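Local coordinates for trans-isoprenyl diphosphate synthase (Caulobacter crescentus, PDB 3OYR), which probably makes octaprenyl diphosphate, precursor of the isoprenoid quinone side chain, by adding five isopentenyl diphosphate units to farnesyl diphosphate, at residues Glu95-Ala100 and Arg139-Met144; Thr192-Ala197 and Tyr220-Gly225; Ala199-Ala204 and Ala216-Gly221; Gly225-Leu230 and Asp308-Tyr313. All coordinates share one frame; numbering follows the deposited sequence.

Contact 1: residues Glu95-Ala100 and Arg139-Met144; sequences EFIHTA and RAFELM. With DMA (dimethylallyl diphosphate), chain D.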
# COMPACT_ATOMS: atom_id res chain seq x y z
N GLU B 95 11.56 -1.01 6.05
CA GLU B 95 10.81 -1.36 7.28
C GLU B 95 9.37 -0.88 7.23
O GLU B 95 8.48 -1.57 7.74
CB GLU B 95 11.51 -0.85 8.56
CG GLU B 95 10.93 -1.42 9.89
CD GLU B 95 10.99 -2.95 10.03
OE1 GLU B 95 11.76 -3.63 9.31
OE2 GLU B 95 10.29 -3.50 10.88
N PHE B 96 9.15 0.31 6.68
CA PHE B 96 7.78 0.79 6.46
C PHE B 96 7.01 -0.11 5.53
O PHE B 96 5.86 -0.45 5.81
CB PHE B 96 7.74 2.22 5.91
CG PHE B 96 7.93 3.30 6.97
CD1 PHE B 96 7.50 3.09 8.28
CD2 PHE B 96 8.51 4.51 6.65
CE1 PHE B 96 7.68 4.08 9.27
CE2 PHE B 96 8.69 5.49 7.62
CZ PHE B 96 8.27 5.28 8.93
N ILE B 97 7.64 -0.53 4.43
CA ILE B 97 6.97 -1.46 3.52
C ILE B 97 6.61 -2.74 4.25
O ILE B 97 5.45 -3.18 4.19
CB ILE B 97 7.75 -1.73 2.20
CG1 ILE B 97 7.64 -0.52 1.26
CG2 ILE B 97 7.17 -2.98 1.48
CD1 ILE B 97 8.80 -0.40 0.24
N HIS B 98 7.56 -3.29 4.99
CA HIS B 98 7.33 -4.48 5.80
C HIS B 98 6.17 -4.26 6.80
O HIS B 98 5.24 -5.08 6.87
CB HIS B 98 8.63 -4.90 6.48
CG HIS B 98 8.47 -5.96 7.53
ND1 HIS B 98 7.96 -7.21 7.24
CD2 HIS B 98 8.81 -5.98 8.84
CE1 HIS B 98 7.96 -7.95 8.34
NE2 HIS B 98 8.47 -7.22 9.33
N THR B 99 6.20 -3.14 7.52
CA THR B 99 5.20 -2.81 8.52
C THR B 99 3.81 -2.72 7.93
O THR B 99 2.86 -3.24 8.49
CB THR B 99 5.53 -1.47 9.27
OG1 THR B 99 6.86 -1.54 9.82
CG2 THR B 99 4.53 -1.24 10.40
N ALA B 100 3.72 -2.06 6.78
CA ALA B 100 2.47 -1.96 6.04
C ALA B 100 1.91 -3.32 5.61
O ALA B 100 0.69 -3.55 5.68
CB ALA B 100 2.66 -1.08 4.83
N ARG B 139 4.76 6.83 2.72
CA ARG B 139 5.93 7.34 3.44
C ARG B 139 7.22 6.67 3.00
O ARG B 139 8.23 7.35 2.80
CB ARG B 139 5.77 7.18 4.96
CG ARG B 139 4.95 8.26 5.64
CD ARG B 139 5.44 9.69 5.34
NE ARG B 139 5.50 10.47 6.57
CZ ARG B 139 5.85 11.75 6.66
NH1 ARG B 139 5.87 12.35 7.84
NH2 ARG B 139 6.19 12.43 5.57
N ALA B 140 7.18 5.34 2.84
CA ALA B 140 8.32 4.61 2.30
C ALA B 140 8.80 5.19 0.95
O ALA B 140 10.00 5.42 0.75
CB ALA B 140 7.99 3.13 2.21
N PHE B 141 7.87 5.48 0.03
CA PHE B 141 8.26 6.05 -1.29
C PHE B 141 8.73 7.47 -1.28
O PHE B 141 9.67 7.84 -2.02
CB PHE B 141 7.17 5.82 -2.33
CG PHE B 141 7.18 4.44 -2.87
CD1 PHE B 141 6.62 3.39 -2.14
CD2 PHE B 141 7.78 4.16 -4.09
CE1 PHE B 141 6.65 2.10 -2.61
CE2 PHE B 141 7.81 2.85 -4.59
CZ PHE B 141 7.24 1.82 -3.84
N GLU B 142 8.12 8.27 -0.41
CA GLU B 142 8.63 9.60 -0.12
C GLU B 142 10.10 9.55 0.33
O GLU B 142 10.92 10.33 -0.17
CB GLU B 142 7.76 10.28 0.94
CG GLU B 142 6.47 10.85 0.38
CD GLU B 142 5.85 11.88 1.31
OE1 GLU B 142 5.79 13.08 0.94
OE2 GLU B 142 5.43 11.50 2.41
N LEU B 143 10.43 8.62 1.22
CA LEU B 143 11.81 8.43 1.69
C LEU B 143 12.77 8.07 0.56
O LEU B 143 13.87 8.63 0.42
CB LEU B 143 11.86 7.32 2.76
CG LEU B 143 11.60 7.81 4.16
CD1 LEU B 143 11.25 6.63 5.05
CD2 LEU B 143 12.85 8.58 4.66
N MET B 144 12.33 7.14 -0.26
CA MET B 144 13.13 6.71 -1.39
C MET B 144 13.38 7.80 -2.38
O MET B 144 14.49 7.93 -2.86
CB MET B 144 12.48 5.52 -2.05
CG MET B 144 12.61 4.34 -1.13
SD MET B 144 12.29 2.81 -1.93
CE MET B 144 10.53 2.95 -2.24
C1 DMA D . 6.82 -11.50 9.65
O1 DMA D . 8.17 -11.02 9.57
C2 DMA D . 6.63 -11.59 8.17
C3 DMA D . 6.85 -12.72 7.50
C4 DMA D . 7.16 -14.03 8.17
C5 DMA D . 6.72 -12.64 6.01
PA DMA D . 9.28 -11.09 10.73
O1A DMA D . 10.60 -10.54 10.25
O2A DMA D . 9.31 -12.50 11.27
O3A DMA D . 8.53 -10.10 11.77
PB DMA D . 9.16 -8.97 12.75
O1B DMA D . 9.41 -7.75 11.89
O2B DMA D . 7.95 -8.83 13.65
O3B DMA D . 10.41 -9.51 13.40
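The methyl group of A140 serves two successive residues of the facing helix at once, its CB lying 3.8 Å from F96 CB and 3.8 Å from I97 CG1. Segments 95-100 and 139-144 run nearly antiparallel, at 168°, with their axes 9.3 Å apart, and apolar side chains span that width without a hydrogen bond between them. F96 CG is anti to its carbonyl carbon (chi1 -80°), which turns the ring toward the side of the second helix that carries L143. There CD1 of L143 comes to the ring's edge, 3.8 Å from F96 CE2, and the two side chains cross at about a right angle. R139 contributes little more than its CB, while its bent chain carries the guanidinium away to R45 O. On the other flank I97 CD1 extends to within 4.4 Å of F141 CE1. M144 CE sits over the centre of that same ring. H98 looks the opposite way, into the active site: its NE2 donates to O1B of dimethylallyl diphosphate (2.8 Å, 158°). One helix thus divides its faces between packing and the bound diphosphate, two turns before the calcium-binding D105 of its DDxxD motif. Helix 25-45 covers F96 and L143, helix 150-173 packs on I97 and F141, and the F141 ring meets F141 of the second subunit.

Contact 2: residues Thr192-Ala197 and Tyr220-Gly225; sequences TAELFA and YGLNLG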
# COMPACT_ATOMS: atom_id res chain seq x y z
N THR B 192 7.45 -13.20 0.46
CA THR B 192 8.42 -13.03 1.54
C THR B 192 9.85 -12.83 1.07
O THR B 192 10.52 -11.92 1.53
CB THR B 192 8.36 -14.20 2.54
OG1 THR B 192 7.04 -14.26 3.11
CG2 THR B 192 9.39 -14.02 3.66
N ALA B 193 10.32 -13.68 0.16
CA ALA B 193 11.74 -13.65 -0.19
C ALA B 193 12.13 -12.40 -1.00
O ALA B 193 13.25 -11.91 -0.88
CB ALA B 193 12.14 -14.93 -0.91
N GLU B 194 11.20 -11.87 -1.79
CA GLU B 194 11.46 -10.72 -2.64
C GLU B 194 11.82 -9.42 -1.89
O GLU B 194 12.71 -8.68 -2.33
CB GLU B 194 10.27 -10.45 -3.56
CG GLU B 194 10.68 -9.87 -4.88
CD GLU B 194 11.29 -10.93 -5.78
OE1 GLU B 194 10.67 -11.99 -6.02
OE2 GLU B 194 12.42 -10.70 -6.23
N LEU B 195 11.16 -9.16 -0.77
CA LEU B 195 11.47 -7.99 0.07
C LEU B 195 12.90 -8.08 0.69
O LEU B 195 13.67 -7.08 0.73
CB LEU B 195 10.39 -7.80 1.16
CG LEU B 195 10.47 -6.46 1.89
CD1 LEU B 195 10.60 -5.28 0.91
CD2 LEU B 195 9.26 -6.29 2.75
N PHE B 196 13.29 -9.30 1.08
CA PHE B 196 14.67 -9.57 1.52
C PHE B 196 15.66 -9.35 0.39
O PHE B 196 16.68 -8.70 0.62
CB PHE B 196 14.84 -10.98 2.07
CG PHE B 196 14.37 -11.14 3.50
CD1 PHE B 196 13.20 -11.82 3.79
CD2 PHE B 196 15.11 -10.62 4.55
CE1 PHE B 196 12.79 -11.98 5.11
CE2 PHE B 196 14.72 -10.76 5.87
CZ PHE B 196 13.57 -11.45 6.15
N ALA B 197 15.37 -9.90 -0.80
CA ALA B 197 16.22 -9.67 -1.97
C ALA B 197 16.34 -8.17 -2.28
O ALA B 197 17.43 -7.68 -2.55
CB ALA B 197 15.67 -10.40 -3.18
N TYR B 220 21.82 -13.28 -2.27
CA TYR B 220 21.91 -13.56 -0.84
C TYR B 220 20.55 -13.37 -0.19
O TYR B 220 20.06 -14.26 0.50
CB TYR B 220 23.01 -12.70 -0.13
CG TYR B 220 22.89 -12.77 1.37
CD1 TYR B 220 23.43 -13.84 2.07
CD2 TYR B 220 22.20 -11.79 2.09
CE1 TYR B 220 23.31 -13.94 3.45
CE2 TYR B 220 22.06 -11.90 3.47
CZ TYR B 220 22.63 -12.97 4.14
OH TYR B 220 22.48 -13.07 5.50
N GLY B 221 19.94 -12.21 -0.42
CA GLY B 221 18.67 -11.87 0.21
C GLY B 221 17.52 -12.78 -0.24
O GLY B 221 16.72 -13.19 0.60
N LEU B 222 17.45 -13.11 -1.53
CA LEU B 222 16.38 -13.97 -2.05
C LEU B 222 16.44 -15.35 -1.38
O LEU B 222 15.43 -15.84 -0.81
CB LEU B 222 16.49 -14.11 -3.57
CG LEU B 222 15.26 -14.50 -4.39
CD1 LEU B 222 14.99 -16.00 -4.34
CD2 LEU B 222 14.03 -13.72 -3.96
N ASN B 223 17.61 -15.96 -1.41
CA ASN B 223 17.80 -17.24 -0.73
C ASN B 223 17.61 -17.16 0.78
O ASN B 223 17.01 -18.08 1.36
CB ASN B 223 19.14 -17.88 -1.12
CG ASN B 223 19.16 -18.32 -2.56
OD1 ASN B 223 18.49 -19.28 -2.94
ND2 ASN B 223 19.91 -17.61 -3.37
N LEU B 224 18.07 -16.07 1.41
CA LEU B 224 17.82 -15.89 2.85
C LEU B 224 16.32 -15.86 3.14
O LEU B 224 15.86 -16.50 4.08
CB LEU B 224 18.48 -14.63 3.40
CG LEU B 224 18.30 -14.55 4.92
CD1 LEU B 224 19.59 -14.74 5.63
CD2 LEU B 224 17.67 -13.28 5.34
N GLY B 225 15.57 -15.17 2.29
CA GLY B 225 14.13 -15.05 2.48
C GLY B 225 13.36 -16.34 2.31
O GLY B 225 12.40 -16.58 3.05
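Segments 192-197 and 220-225 cross at 148° with axes only 6.9 Å apart, which brings A193 CA within 3.8 Å of G225 CA and A197 CA within 3.9 Å of G221 CA. The two alanines and two glycines are what permit this spacing. A193 CB rests 3.4 Å from L222 O, directly against backbone, and A197 CB lies beside L222 N. F196 is the large group of the contact. With CG anti to its carbonyl carbon (chi1 -80°), the ring is carried along the second helix, CB standing 3.3 Å from G221 O and CD1 3.6 Å from G225 CA. Its opposite rim touches L224, F196 CD2 to L224 CD2 at 3.8 Å. The pairing is a worked example of the GxxxG principle, G221 and G225 facing small residues that also recur at every fourth position: a CB on G221 would fall 2.5 Å from F196 O. An alanine in place of F196 would probably open a gap beside G225 and L224 and deprive the F228 ring of its aromatic neighbour. L222 is modelled in two conformers, which makes the touch of its CD2 on both alanines less certain. The polar ends find their partners outside the two segments: E194 pairs with R158, and with R218 at a separation too short to be trusted in detail, and T192, a residue of the dimethylallyl diphosphate pocket, joins its OG1 to Q229 OE1.

Contact 3: residues Ala199-Ala204 and Ala216-Gly221; sequences ASEAGA and ALRDYG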
# COMPACT_ATOMS: atom_id res chain seq x y z
N ALA B 199 15.72 -5.52 -0.25
CA ALA B 199 16.45 -4.85 0.84
C ALA B 199 17.95 -4.91 0.62
O ALA B 199 18.61 -3.87 0.69
CB ALA B 199 16.09 -5.43 2.21
N SER B 200 18.48 -6.10 0.31
CA SER B 200 19.92 -6.21 0.05
C SER B 200 20.30 -5.54 -1.24
O SER B 200 21.30 -4.85 -1.29
CB SER B 200 20.44 -7.64 0.03
OG SER B 200 19.39 -8.55 0.18
N GLU B 201 19.53 -5.78 -2.30
CA GLU B 201 19.89 -5.21 -3.59
C GLU B 201 19.80 -3.68 -3.54
O GLU B 201 20.69 -3.00 -4.06
CB GLU B 201 19.05 -5.80 -4.74
CG GLU B 201 19.62 -5.42 -6.12
CD GLU B 201 18.70 -5.73 -7.28
OE1 GLU B 201 17.55 -6.18 -7.05
OE2 GLU B 201 19.13 -5.54 -8.43
N ALA B 202 18.77 -3.12 -2.90
CA ALA B 202 18.69 -1.65 -2.78
C ALA B 202 19.88 -1.09 -1.98
O ALA B 202 20.46 -0.06 -2.35
CB ALA B 202 17.35 -1.19 -2.20
N GLY B 203 20.25 -1.78 -0.90
CA GLY B 203 21.43 -1.43 -0.10
C GLY B 203 22.67 -1.35 -0.98
O GLY B 203 23.40 -0.36 -0.94
N ALA B 204 22.87 -2.38 -1.80
CA ALA B 204 24.01 -2.46 -2.70
C ALA B 204 24.04 -1.37 -3.76
O ALA B 204 25.11 -0.78 -4.00
CB ALA B 204 24.07 -3.83 -3.36
N ALA B 216 24.88 -10.27 -6.63
CA ALA B 216 25.31 -11.20 -5.58
C ALA B 216 24.53 -11.01 -4.28
O ALA B 216 24.08 -11.97 -3.65
CB ALA B 216 26.80 -11.07 -5.33
N LEU B 217 24.36 -9.75 -3.90
CA LEU B 217 23.67 -9.40 -2.68
C LEU B 217 22.18 -9.66 -2.77
O LEU B 217 21.57 -10.16 -1.81
CB LEU B 217 23.98 -7.95 -2.29
CG LEU B 217 25.25 -7.93 -1.44
CD1 LEU B 217 25.92 -6.55 -1.45
CD2 LEU B 217 24.95 -8.41 0.00
N ARG B 218 21.60 -9.35 -3.93
CA ARG B 218 20.25 -9.76 -4.26
C ARG B 218 20.05 -11.26 -4.09
O ARG B 218 19.10 -11.70 -3.44
CB ARG B 218 19.88 -9.35 -5.68
CG ARG B 218 18.48 -9.76 -6.00
CD ARG B 218 18.00 -9.41 -7.39
NE ARG B 218 16.64 -9.93 -7.51
CZ ARG B 218 15.56 -9.38 -6.95
NH1 ARG B 218 15.61 -8.24 -6.25
NH2 ARG B 218 14.41 -9.98 -7.11
N ASP B 219 20.96 -12.03 -4.67
CA ASP B 219 20.99 -13.51 -4.57
C ASP B 219 21.02 -13.96 -3.10
O ASP B 219 20.33 -14.91 -2.74
CB ASP B 219 22.25 -14.02 -5.31
CG ASP B 219 22.24 -15.52 -5.60
OD1 ASP B 219 21.17 -16.18 -5.50
OD2 ASP B 219 23.34 -16.04 -5.94
N TYR B 220 21.82 -13.28 -2.27
CA TYR B 220 21.91 -13.56 -0.84
C TYR B 220 20.55 -13.37 -0.19
O TYR B 220 20.06 -14.26 0.50
CB TYR B 220 23.01 -12.70 -0.13
CG TYR B 220 22.89 -12.77 1.37
CD1 TYR B 220 23.43 -13.84 2.07
CD2 TYR B 220 22.20 -11.79 2.09
CE1 TYR B 220 23.31 -13.94 3.45
CE2 TYR B 220 22.06 -11.90 3.47
CZ TYR B 220 22.63 -12.97 4.14
OH TYR B 220 22.48 -13.07 5.50
N GLY B 221 19.94 -12.21 -0.42
CA GLY B 221 18.67 -11.87 0.21
C GLY B 221 17.52 -12.78 -0.24
O GLY B 221 16.72 -13.19 0.60
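S200, E201 and A204 meet L217, R218 and G221 near the turn of an antiparallel helical hairpin, in which helix 181-206 is followed after a short loop by helix 211-238. The segment axes approach to 7.5 Å, and E201 and R218 come nearest in the backbone, CA to CA at 4.6 Å. Those two residues also make the salt bridge of the contact. Each has CG anti to its backbone N and an extended chain, and the two chains cross until E201 OE1 stands 2.9 Å from R218 NH1. The oxygen is met nearly along its C-O axis, but the bond is bent (137° at the hydrogen), and carboxylate and guanidinium planes are turned 58° apart. E201 OE1 also lies 3.3 Å from R218 CD, so the carboxylate packs on the arginine chain as well as on its charge. R218 NH2 also faces E194, modelled too close for the geometry to be reliable. Toward the turn the chemistry becomes apolar: A204 CB touches L217 CD1 at 3.8 Å, and L217 goes on to A76 and F324. S200 packs on main chain, CB 3.3 Å from L217 O. Its OG nearly eclipses the backbone N (chi1 4°) while hydrogen-bonded to F196 O, and it lies 3.4 Å from G221 CA, so close that a CB on that glycine would clash with it.

Contact 4: residues Gly225-Leu230 and Asp308-Tyr313; sequences GLAFQL and DLAADY. With DMA (dimethylallyl diphosphate), chain D; DMA (dimethylallyl diphosphate), chain G.
L226 meets Y313 through a CH-pi contact: its CB lies over one face of the ring, 3.9 Å from the centroid and 16° off the normal. Apolar packing continues along the same ring. L226 CG is anti to its carbonyl carbon (chi1 -65°), and on the same side of the ring CD1 continues toward the CD2-CE2 bond, 3.5 Å from Y313 CE2, while L230 CD1 meets Y313 CD1 at 3.6 Å and L230 CB rests on A310 CB. A serine in place of Y313 would probably take the aromatic face from L226 and leave L230 CD1 facing a gap. Methyl-to-backbone packing lets segments 225-230 and 308-313 draw close, antiparallel at 161°: A227 CB is 3.3 Å from A310 O, and A310 CB lies against A227 O. Polar contacts belong to the other face of helix 211-238, which lines the dimethylallyl diphosphate pocket. Q229 NE2, also bonded to D233, gives a weak hydrogen bond to O1A of one dimethylallyl diphosphate (3.3 Å), and the edge of F228 meets O2A of the other. Around the contact, helix 181-206 packs on L226 and L230, helix 68-79 covers F228, and helix 259-267 touches both L230 and L309.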
# COMPACT_ATOMS: atom_id res chain seq x y z
N GLY B 225 15.57 -15.17 2.29
CA GLY B 225 14.13 -15.05 2.48
C GLY B 225 13.36 -16.34 2.31
O GLY B 225 12.40 -16.58 3.05
N LEU B 226 13.75 -17.16 1.34
CA LEU B 226 13.16 -18.50 1.20
C LEU B 226 13.37 -19.36 2.47
O LEU B 226 12.39 -19.88 3.05
CB LEU B 226 13.69 -19.20 -0.06
CG LEU B 226 13.28 -18.51 -1.37
CD1 LEU B 226 14.02 -19.07 -2.56
CD2 LEU B 226 11.79 -18.65 -1.60
N ALA B 227 14.62 -19.43 2.93
CA ALA B 227 14.96 -20.11 4.19
C ALA B 227 14.11 -19.55 5.32
O ALA B 227 13.49 -20.32 6.08
CB ALA B 227 16.48 -19.92 4.51
N PHE B 228 14.06 -18.22 5.39
CA PHE B 228 13.34 -17.49 6.43
C PHE B 228 11.88 -17.91 6.48
O PHE B 228 11.36 -18.25 7.55
CB PHE B 228 13.45 -15.97 6.21
CG PHE B 228 12.90 -15.14 7.34
CD1 PHE B 228 13.70 -14.85 8.45
CD2 PHE B 228 11.58 -14.66 7.31
CE1 PHE B 228 13.18 -14.09 9.52
CE2 PHE B 228 11.06 -13.89 8.37
CZ PHE B 228 11.85 -13.61 9.48
N GLN B 229 11.22 -17.91 5.32
CA GLN B 229 9.80 -18.22 5.26
C GLN B 229 9.49 -19.69 5.54
O GLN B 229 8.50 -20.01 6.22
CB GLN B 229 9.22 -17.79 3.93
CG GLN B 229 7.71 -17.88 3.88
CD GLN B 229 7.03 -17.05 4.96
OE1 GLN B 229 7.36 -15.89 5.17
NE2 GLN B 229 6.08 -17.65 5.64
N LEU B 230 10.32 -20.59 5.01
CA LEU B 230 10.24 -22.02 5.35
C LEU B 230 10.33 -22.25 6.86
O LEU B 230 9.51 -22.97 7.42
CB LEU B 230 11.32 -22.82 4.62
CG LEU B 230 11.04 -22.97 3.12
CD1 LEU B 230 12.27 -23.42 2.40
CD2 LEU B 230 9.94 -23.94 2.89
N ASP B 308 15.19 -28.82 6.60
CA ASP B 308 16.25 -29.32 5.70
C ASP B 308 16.29 -28.49 4.42
O ASP B 308 17.37 -28.14 3.92
CB ASP B 308 16.04 -30.79 5.31
CG ASP B 308 16.36 -31.77 6.44
OD1 ASP B 308 15.82 -32.91 6.39
OD2 ASP B 308 17.13 -31.43 7.36
N LEU B 309 15.11 -28.20 3.89
CA LEU B 309 15.01 -27.38 2.70
C LEU B 309 15.42 -25.94 3.02
O LEU B 309 16.17 -25.32 2.26
CB LEU B 309 13.59 -27.44 2.12
CG LEU B 309 13.32 -26.70 0.80
CD1 LEU B 309 14.30 -27.13 -0.30
CD2 LEU B 309 11.87 -26.87 0.33
N ALA B 310 14.98 -25.43 4.16
CA ALA B 310 15.39 -24.09 4.62
C ALA B 310 16.91 -23.98 4.71
O ALA B 310 17.49 -23.00 4.22
CB ALA B 310 14.74 -23.75 5.99
N ALA B 311 17.55 -24.99 5.32
CA ALA B 311 19.02 -25.03 5.41
C ALA B 311 19.70 -25.05 4.04
O ALA B 311 20.76 -24.44 3.87
CB ALA B 311 19.48 -26.23 6.28
N ASP B 312 19.08 -25.72 3.06
CA ASP B 312 19.55 -25.71 1.66
C ASP B 312 19.56 -24.29 1.07
O ASP B 312 20.51 -23.88 0.41
CB ASP B 312 18.68 -26.62 0.78
CG ASP B 312 18.97 -28.11 0.99
OD1 ASP B 312 19.92 -28.44 1.73
OD2 ASP B 312 18.25 -28.95 0.39
N TYR B 313 18.49 -23.55 1.33
CA TYR B 313 18.42 -22.15 0.90
C TYR B 313 19.41 -21.29 1.66
O TYR B 313 20.06 -20.42 1.06
CB TYR B 313 16.98 -21.61 1.00
CG TYR B 313 16.10 -22.13 -0.11
CD1 TYR B 313 15.06 -23.01 0.15
CD2 TYR B 313 16.33 -21.76 -1.43
CE1 TYR B 313 14.25 -23.49 -0.88
CE2 TYR B 313 15.54 -22.25 -2.47
CZ TYR B 313 14.50 -23.11 -2.17
OH TYR B 313 13.71 -23.59 -3.18
C1 DMA D . 6.82 -11.50 9.65
O1 DMA D . 8.17 -11.02 9.57
C2 DMA D . 6.63 -11.59 8.17
C3 DMA D . 6.85 -12.72 7.50
C4 DMA D . 7.16 -14.03 8.17
C5 DMA D . 6.72 -12.64 6.01
PA DMA D . 9.28 -11.09 10.73
O1A DMA D . 10.60 -10.54 10.25
O2A DMA D . 9.31 -12.50 11.27
O3A DMA D . 8.53 -10.10 11.77
PB DMA D . 9.16 -8.97 12.75
O1B DMA D . 9.41 -7.75 11.89
O2B DMA D . 7.95 -8.83 13.65
O3B DMA D . 10.41 -9.51 13.40
C1 DMA G . 3.32 -13.51 4.89
O1 DMA G . 3.70 -14.57 5.76
C2 DMA G . 3.14 -12.20 5.59
C3 DMA G . 3.57 -11.04 5.07
C4 DMA G . 4.26 -10.93 3.75
C5 DMA G . 3.33 -9.81 5.87
PA DMA G . 2.83 -15.15 7.00
O1A DMA G . 3.36 -16.54 7.19
O2A DMA G . 1.35 -14.91 6.85
O3A DMA G . 3.43 -14.21 8.17
PB DMA G . 2.93 -14.14 9.71
O1B DMA G . 4.00 -13.21 10.23
O2B DMA G . 2.99 -15.56 10.22
O3B DMA G . 1.52 -13.61 9.71

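All four contacts are buried, yet they differ in depth and chemistry. The centre of contact 2 lies about 8 Å from that of the chain, the centre of contact 4 about 12 Å, and the centres of contacts 1 and 3 about 15 Å. Contacts 2 and 3 are successive levels of one hairpin, sharing Y220 and G221: glycines and alanines set the spacing in the deeper level, and an arginine-glutamate pair enters in the outer one. Contact 4 continues along helix 211-238 to a new partner. Contacts 1 and 4, on opposite sides of the chain's centre, reach the same dimethylallyl diphosphate, each from a helix that packs through its other face.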